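Local structure of tail component (Lactobacillus phage J-1, 5LY8) at residues T36-Y40 with Y41-N45; L158-Y162 with Y163-N167. The protein probably recognises saccharides on the surface of its Lactobacillus host, this chain being the second carbohydrate-binding module of the phage's evolved distal tail protein. One frame throughout, in Å; residues are numbered along the deposited sequence.

Interaction 1: residues T36-Y40 with Y41-N45; sequences TAFPY and YEHGN
Tyr-41 drives the edge of its ring into the face of Tyr-40, a T-shaped pair with planes at 79° and centroids 5.0 Å apart. Both rings ride on a compact turn in the loop between strands 30-31 and 49-50, at the surface of a carbohydrate-binding module whose two large sheets are consistent with the concanavalin-like beta-sandwich clan. The turn begins with an inverse gamma turn centred on Pro-39. A chi1 of 42° tucks the Tyr-41 ring back over its own backbone, and this helps bring CD1 over the middle of the Tyr-40 ring. Pro-39 CA lies over one face of Tyr-41, toward the rim, and Pro-39 CB is 3.7 Å from Tyr-41 CZ.

Beyond the rings, two carbonyls hold the turn together. Pro-39 O accepts Glu-42 N at 2.9 Å, and Tyr-40 O is gripped twice, by His-43 N at 3.0 Å and Asn-45 N at 3.1 Å, the two donors arriving from opposite faces of its carbonyl plane. Gly-44, at positive phi, lets the chain curl back between them. Phe-38 puts its CZ over the centre of the His-43 imidazole, the two rings meeting obliquely with planes at 46°. Phe-38 is buried and meets Trp-73 edge-to-face and Arg-111 of strand 110-118, joining the exposed turn to the mixed sheet. Away from the ring pair, one water links Ala-37 O, to which it donates at 2.9 Å, to Tyr-41 OH at 2.6 Å.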
ATOM      1  N   THR A  36      -9.744   1.290  -3.265  1.00 10.20           N
ATOM      2  CA  THR A  36      -8.713   0.711  -4.145  1.00 10.36           C
ATOM      3  C   THR A  36      -8.356   1.687  -5.245  1.00 10.50           C
ATOM      4  O   THR A  36      -9.149   2.572  -5.549  1.00 12.38           O
ATOM      5  CB  THR A  36      -9.169  -0.610  -4.774  1.00 11.42           C
ATOM      6  OG1 THR A  36     -10.266  -0.360  -5.676  1.00 12.89           O
ATOM      7  CG2 THR A  36      -9.558  -1.622  -3.736  1.00 13.40           C
ATOM      8  N   ALA A  37      -7.155   1.561  -5.823  1.00 10.15           N
ATOM      9  CA  ALA A  37      -6.662   2.495  -6.818  1.00 10.80           C
ATOM     10  C   ALA A  37      -6.582   1.926  -8.229  1.00 11.74           C
ATOM     11  O   ALA A  37      -6.732   2.680  -9.196  1.00 11.94           O
ATOM     12  CB  ALA A  37      -5.291   3.019  -6.396  1.00 11.18           C
ATOM     13  N   PHE A  38      -6.346   0.609  -8.384  1.00 10.60           N
ATOM     14  CA  PHE A  38      -6.137   0.028  -9.713  1.00 10.63           C
ATOM     15  C   PHE A  38      -7.243   0.498 -10.669  1.00 11.39           C
ATOM     16  O   PHE A  38      -8.432   0.285 -10.401  1.00 10.68           O
ATOM     17  CB  PHE A  38      -6.113  -1.493  -9.640  1.00 10.92           C
ATOM     18  CG  PHE A  38      -5.905  -2.098 -11.004  1.00  9.49           C
ATOM     19  CD1 PHE A  38      -4.686  -1.970 -11.662  1.00 10.92           C
ATOM     20  CD2 PHE A  38      -6.938  -2.754 -11.649  1.00 10.55           C
ATOM     21  CE1 PHE A  38      -4.502  -2.519 -12.927  1.00 11.40           C
ATOM     22  CE2 PHE A  38      -6.749  -3.288 -12.928  1.00 11.50           C
ATOM     23  CZ  PHE A  38      -5.534  -3.166 -13.554  1.00 10.35           C
ATOM     24  N   PRO A  39      -6.871   1.130 -11.798  1.00 10.46           N
ATOM     25  CA  PRO A  39      -7.893   1.709 -12.699  1.00 10.70           C
ATOM     26  C   PRO A  39      -8.417   0.654 -13.659  1.00 11.79           C
ATOM     27  O   PRO A  39      -8.087   0.632 -14.861  1.00 11.55           O
ATOM     28  CB  PRO A  39      -7.128   2.822 -13.423  1.00 12.09           C
ATOM     29  CG  PRO A  39      -5.706   2.325 -13.469  1.00 13.60           C
ATOM     30  CD  PRO A  39      -5.499   1.515 -12.204  1.00 11.64           C
ATOM     31  N   TYR A  40      -9.259  -0.237 -13.113  1.00 10.58           N
ATOM     32  CA  TYR A  40      -9.793  -1.354 -13.893  1.00 10.32           C
ATOM     33  C   TYR A  40     -10.451  -0.912 -15.182  1.00 12.72           C
ATOM     34  O   TYR A  40     -10.367  -1.610 -16.189  1.00 12.27           O
ATOM     35  CB  TYR A  40     -10.813  -2.158 -13.050  1.00 11.18           C
ATOM     36  CG  TYR A  40     -11.953  -1.341 -12.470  1.00 11.86           C
ATOM     37  CD1 TYR A  40     -11.827  -0.727 -11.230  1.00 13.25           C
ATOM     38  CD2 TYR A  40     -13.149  -1.171 -13.170  1.00 12.53           C
ATOM     39  CE1 TYR A  40     -12.869   0.019 -10.685  1.00 14.95           C
ATOM     40  CE2 TYR A  40     -14.185  -0.393 -12.645  1.00 14.05           C
ATOM     41  CZ  TYR A  40     -14.037   0.180 -11.393  1.00 17.75           C
ATOM     42  OH  TYR A  40     -15.054   0.928 -10.835  1.00 21.33           O
ATOM     43  N   TYR A  41     -11.093   0.256 -15.142  1.00 11.79           N
ATOM     44  CA  TYR A  41     -11.850   0.851 -16.246  1.00 12.65           C
ATOM     45  C   TYR A  41     -10.955   1.258 -17.421  1.00 13.78           C
ATOM     46  O   TYR A  41     -11.471   1.592 -18.485  1.00 16.93           O
ATOM     47  CB  TYR A  41     -12.709   2.035 -15.747  1.00 15.30           C
ATOM     48  CG  TYR A  41     -11.975   2.911 -14.777  1.00 16.07           C
ATOM     49  CD1 TYR A  41     -12.000   2.642 -13.417  1.00 16.58           C
ATOM     50  CD2 TYR A  41     -11.160   3.959 -15.224  1.00 18.07           C
ATOM     51  CE1 TYR A  41     -11.225   3.378 -12.522  1.00 18.53           C
ATOM     52  CE2 TYR A  41     -10.386   4.692 -14.335  1.00 19.90           C
ATOM     53  CZ  TYR A  41     -10.421   4.397 -12.992  1.00 21.92           C
ATOM     54  OH  TYR A  41      -9.637   5.129 -12.123  1.00 25.53           O
ATOM     55  N   GLU A  42      -9.641   1.360 -17.196  1.00 11.97           N
ATOM     56  CA  GLU A  42      -8.677   1.628 -18.265  1.00 11.99           C
ATOM     57  C   GLU A  42      -8.036   0.353 -18.788  1.00 13.07           C
ATOM     58  O   GLU A  42      -7.367   0.412 -19.806  1.00 13.71           O
ATOM     59  CB  GLU A  42      -7.587   2.580 -17.768  1.00 13.87           C
ATOM     60  CG  GLU A  42      -8.141   3.962 -17.451  1.00 16.87           C
ATOM     61  CD  GLU A  42      -7.196   4.929 -16.788  1.00 21.11           C
ATOM     62  OE1 GLU A  42      -6.033   4.558 -16.511  1.00 17.42           O
ATOM     63  OE2 GLU A  42      -7.628   6.088 -16.565  1.00 22.82           O
ATOM     64  N   HIS A  43      -8.185  -0.761 -18.067  1.00 11.76           N
ATOM     65  CA  HIS A  43      -7.494  -2.004 -18.402  1.00 11.87           C
ATOM     66  C   HIS A  43      -8.407  -3.079 -18.976  1.00 12.75           C
ATOM     67  O   HIS A  43      -7.979  -4.233 -19.135  1.00 13.82           O
ATOM     68  CB  HIS A  43      -6.755  -2.547 -17.166  1.00 11.85           C
ATOM     69  CG  HIS A  43      -5.549  -1.751 -16.756  1.00 12.45           C
ATOM     70  ND1 HIS A  43      -4.250  -2.264 -16.864  1.00 13.74           N
ATOM     71  CD2 HIS A  43      -5.470  -0.527 -16.194  1.00 13.97           C
ATOM     72  CE1 HIS A  43      -3.451  -1.353 -16.340  1.00 13.19           C
ATOM     73  NE2 HIS A  43      -4.118  -0.266 -15.974  1.00 14.20           N
ATOM     74  N   GLY A  44      -9.651  -2.723 -19.300  1.00 12.97           N
ATOM     75  CA  GLY A  44     -10.609  -3.690 -19.816  1.00 13.94           C
ATOM     76  C   GLY A  44     -11.135  -4.658 -18.775  1.00 14.65           C
ATOM     77  O   GLY A  44     -11.695  -5.702 -19.117  1.00 16.72           O
ATOM     78  N   ASN A  45     -10.969  -4.319 -17.494  1.00 12.66           N
ATOM     79  CA  ASN A  45     -11.410  -5.181 -16.403  1.00 12.78           C
ATOM     80  C   ASN A  45     -12.693  -4.666 -15.782  1.00 13.95           C
ATOM     81  O   ASN A  45     -13.042  -3.485 -15.890  1.00 14.15           O
ATOM     82  CB  ASN A  45     -10.318  -5.266 -15.324  1.00 11.79           C
ATOM     83  CG  ASN A  45      -9.043  -5.920 -15.828  1.00 12.15           C
ATOM     84  OD1 ASN A  45      -9.042  -6.973 -16.525  1.00 15.71           O
ATOM     85  ND2 ASN A  45      -7.933  -5.347 -15.495  1.00 11.20           N
TER
HETATM   86  O   HOH W   1      -9.186   4.019  -9.844  1.00 37.86           O

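Interaction 2: residues L158-Y162 with Y163-N167; sequences LPRNY and YRDGN
Tyr-163 is sandwiched between Leu-158 and Tyr-162, which cover opposite faces of its ring. On one face Leu-158 CD2 makes a CH-pi contact, 3.8 Å from the Tyr-163 ring centroid and almost centrally placed. On the other, Tyr-162 turns its edge to the ring, the planes at 60° and Tyr-162 CD2 only 3.3 Å from Tyr-163 CE2, a tight approach displaced toward the rim. Pro-159 lies alongside, its CD against Tyr-163 CD2. With CG beside its backbone N (chi1 -68°), Tyr-163 swings back over the preceding residues and also meets Trp-138 of strand 138-144.

The backbone turns sharply here, joining strand 151-158 to strand 166-175, and Tyr-163 is the centre of an inverse gamma turn closed by a weak bond from Arg-164 N to Tyr-162 O. Pro-159 O accepts from Tyr-162 N and, at 2.8 Å and nearly straight (173°), from Tyr-163 N.

Farther out, Arg-160 bends at chi2 and chi3 to bring its guanidinium back across the turn. NH1 donates to a lone pair of Tyr-163 O at 3.3 Å, while NH1 and NH2 together grip Asp-165 OD1 in a salt bridge, with NH2 at 2.9 Å. Both approach that oxygen from the same face of the carboxylate. Arg-160 NE makes a second salt bridge, to Asp-136, and Thr-104 N gives Asp-165 OD1 a third donor. The Arg-160 side chain lies about 8 Å from a bound magnesium ion, which places this connection beside the metal site; the two carboxylates probably offset the arginine's charge.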
ATOM      1  N   LEU A 158      11.324  -3.579 -11.566  1.00 16.98           N
ATOM      2  CA  LEU A 158      12.355  -3.923 -10.597  1.00 16.43           C
ATOM      3  C   LEU A 158      13.235  -5.055 -11.111  1.00 19.30           C
ATOM      4  O   LEU A 158      12.731  -6.165 -11.312  1.00 21.17           O
ATOM      5  CB  LEU A 158      11.716  -4.369  -9.287  1.00 15.77           C
ATOM      6  CG  LEU A 158      10.834  -3.352  -8.607  1.00 16.68           C
ATOM      7  CD1 LEU A 158      10.270  -3.941  -7.333  1.00 17.66           C
ATOM      8  CD2 LEU A 158      11.601  -2.058  -8.313  1.00 17.44           C
ATOM      9  N   PRO A 159      14.554  -4.839 -11.291  1.00 16.58           N
ATOM     10  CA  PRO A 159      15.389  -5.944 -11.791  1.00 16.56           C
ATOM     11  C   PRO A 159      15.384  -7.110 -10.797  1.00 17.24           C
ATOM     12  O   PRO A 159      15.747  -6.929  -9.632  1.00 16.73           O
ATOM     13  CB  PRO A 159      16.771  -5.305 -11.963  1.00 18.86           C
ATOM     14  CG  PRO A 159      16.746  -4.077 -11.096  1.00 24.26           C
ATOM     15  CD  PRO A 159      15.322  -3.592 -11.117  1.00 18.46           C
ATOM     16  N   ARG A 160      14.961  -8.281 -11.238  1.00 17.24           N
ATOM     17  CA  ARG A 160      14.823  -9.428 -10.339  1.00 17.96           C
ATOM     18  C   ARG A 160      16.083  -9.932  -9.667  1.00 22.04           C
ATOM     19  O   ARG A 160      16.022 -10.559  -8.672  1.00 21.98           O
ATOM     20  CB  ARG A 160      14.061 -10.560 -11.012  1.00 19.96           C
ATOM     21  CG  ARG A 160      12.561 -10.301 -11.036  1.00 24.86           C
ATOM     22  CD  ARG A 160      11.907 -10.625  -9.695  1.00 24.35           C
ATOM     23  NE  ARG A 160      11.688 -12.037  -9.472  1.00 20.83           N
ATOM     24  CZ  ARG A 160      11.566 -12.581  -8.264  1.00 25.98           C
ATOM     25  NH1 ARG A 160      11.729 -11.841  -7.175  1.00 20.08           N
ATOM     26  NH2 ARG A 160      11.299 -13.846  -8.135  1.00 19.92           N
ATOM     27  N   ASN A 161      17.239  -9.624 -10.233  1.00 19.40           N
ATOM     28  CA  ASN A 161      18.488 -10.027  -9.619  1.00 20.54           C
ATOM     29  C   ASN A 161      18.767  -9.258  -8.357  1.00 24.03           C
ATOM     30  O   ASN A 161      19.447  -9.749  -7.494  1.00 24.63           O
ATOM     31  CB  ASN A 161      19.645  -9.808 -10.606  1.00 24.99           C
ATOM     32  CG  ASN A 161      20.976 -10.223 -10.056  1.00 66.44           C
ATOM     33  OD1 ASN A 161      21.137 -11.340  -9.636  1.00 66.06           O
ATOM     34  ND2 ASN A 161      21.916  -9.297 -10.022  1.00 61.75           N
ATOM     35  N   TYR A 162      18.289  -8.031  -8.308  1.00 19.56           N
ATOM     36  CA  TYR A 162      18.473  -7.125  -7.203  1.00 19.28           C
ATOM     37  C   TYR A 162      17.258  -7.233  -6.246  1.00 19.87           C
ATOM     38  O   TYR A 162      17.421  -7.342  -5.082  1.00 19.83           O
ATOM     39  CB  TYR A 162      18.648  -5.695  -7.725  1.00 21.82           C
ATOM     40  CG  TYR A 162      18.905  -4.588  -6.714  1.00 24.87           C
ATOM     41  CD1 TYR A 162      20.188  -4.181  -6.421  1.00 28.74           C
ATOM     42  CD2 TYR A 162      17.887  -3.967  -6.049  1.00 25.31           C
ATOM     43  CE1 TYR A 162      20.444  -3.193  -5.488  1.00 30.16           C
ATOM     44  CE2 TYR A 162      18.148  -2.974  -5.136  1.00 26.82           C
ATOM     45  CZ  TYR A 162      19.427  -2.588  -4.855  1.00 37.54           C
ATOM     46  OH  TYR A 162      19.652  -1.582  -3.960  1.00 40.80           O
ATOM     47  N   TYR A 163      16.070  -7.206  -6.820  1.00 15.86           N
ATOM     48  CA  TYR A 163      14.824  -7.263  -6.057  1.00 13.95           C
ATOM     49  C   TYR A 163      14.349  -8.681  -5.969  1.00 14.69           C
ATOM     50  O   TYR A 163      13.447  -9.109  -6.694  1.00 16.49           O
ATOM     51  CB  TYR A 163      13.775  -6.346  -6.679  1.00 14.42           C
ATOM     52  CG  TYR A 163      14.146  -4.901  -6.517  1.00 16.16           C
ATOM     53  CD1 TYR A 163      13.824  -4.206  -5.352  1.00 17.70           C
ATOM     54  CD2 TYR A 163      14.802  -4.212  -7.530  1.00 18.14           C
ATOM     55  CE1 TYR A 163      14.150  -2.864  -5.198  1.00 20.54           C
ATOM     56  CE2 TYR A 163      15.114  -2.856  -7.396  1.00 19.43           C
ATOM     57  CZ  TYR A 163      14.786  -2.189  -6.225  1.00 24.18           C
ATOM     58  OH  TYR A 163      15.122  -0.867  -6.065  1.00 25.10           O
ATOM     59  N   ARG A 164      15.012  -9.436  -5.099  1.00 14.46           N
ATOM     60  CA  ARG A 164      14.762 -10.861  -4.930  1.00 15.19           C
ATOM     61  C   ARG A 164      13.560 -11.091  -4.032  1.00 16.26           C
ATOM     62  O   ARG A 164      13.128 -10.191  -3.300  1.00 15.44           O
ATOM     63  CB  ARG A 164      15.994 -11.546  -4.287  1.00 16.98           C
ATOM     64  CG  ARG A 164      17.251 -11.559  -5.177  1.00 31.36           C
ATOM     65  CD  ARG A 164      18.491 -11.957  -4.379  1.00 51.78           C
ATOM     66  NE  ARG A 164      19.535 -12.564  -5.212  1.00 75.09           N
ATOM     67  CZ  ARG A 164      20.835 -12.569  -4.917  1.00 96.40           C
ATOM     68  NH1 ARG A 164      21.278 -11.972  -3.818  1.00 83.79           N
ATOM     69  NH2 ARG A 164      21.704 -13.151  -5.734  1.00 88.16           N
ATOM     70  N   ASP A 165      13.031 -12.306  -4.035  1.00 15.17           N
ATOM     71  CA  ASP A 165      11.978 -12.655  -3.084  1.00 14.73           C
ATOM     72  C   ASP A 165      12.476 -12.347  -1.657  1.00 16.28           C
ATOM     73  O   ASP A 165      13.653 -12.577  -1.342  1.00 16.42           O
ATOM     74  CB  ASP A 165      11.730 -14.160  -3.150  1.00 15.95           C
ATOM     75  CG  ASP A 165      11.102 -14.700  -4.420  1.00 15.93           C
ATOM     76  OD1 ASP A 165      10.677 -13.884  -5.279  1.00 15.81           O
ATOM     77  OD2 ASP A 165      10.942 -15.934  -4.508  1.00 18.42           O
ATOM     78  N   GLY A 166      11.599 -11.825  -0.807  1.00 13.56           N
ATOM     79  CA  GLY A 166      12.022 -11.596   0.565  1.00 14.24           C
ATOM     80  C   GLY A 166      11.294 -10.483   1.262  1.00 12.51           C
ATOM     81  O   GLY A 166      10.156 -10.165   0.929  1.00 12.49           O
ATOM     82  N   ASN A 167      11.947  -9.910   2.258  1.00 12.62           N
ATOM     83  CA  ASN A 167      11.370  -8.934   3.159  1.00 11.83           C
ATOM     84  C   ASN A 167      11.574  -7.499   2.721  1.00 13.26           C
ATOM     85  O   ASN A 167      12.695  -7.081   2.416  1.00 13.40           O
ATOM     86  CB  ASN A 167      12.007  -9.135   4.558  1.00 13.85           C
ATOM     87  CG  ASN A 167      11.727 -10.517   5.126  1.00 15.04           C
ATOM     88  OD1 ASN A 167      10.565 -10.886   5.348  1.00 13.92           O
ATOM     89  ND2 ASN A 167      12.798 -11.311   5.351  1.00 15.64           N
TER

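How the interactions relate
Both interactions are tight turns containing an inverse gamma turn and a T-shaped pair of consecutive tyrosines, yet they differ in burial and bonding. Interaction 1 is a surface contact within a loop; its polar links are mainly backbone hydrogen bonds, and a buried phenylalanine joins it to the mixed sheet. Interaction 2 is partly buried, with a central tyrosine covered on both faces, and adds a salt bridge. It connects strand 151-158 of the mixed sheet to strand 166-175 of the six-stranded antiparallel sheet, close to a magnesium site. Interactions 1 and 2 do not touch: the centres of interaction 1 and interaction 2 are about 26 Å apart.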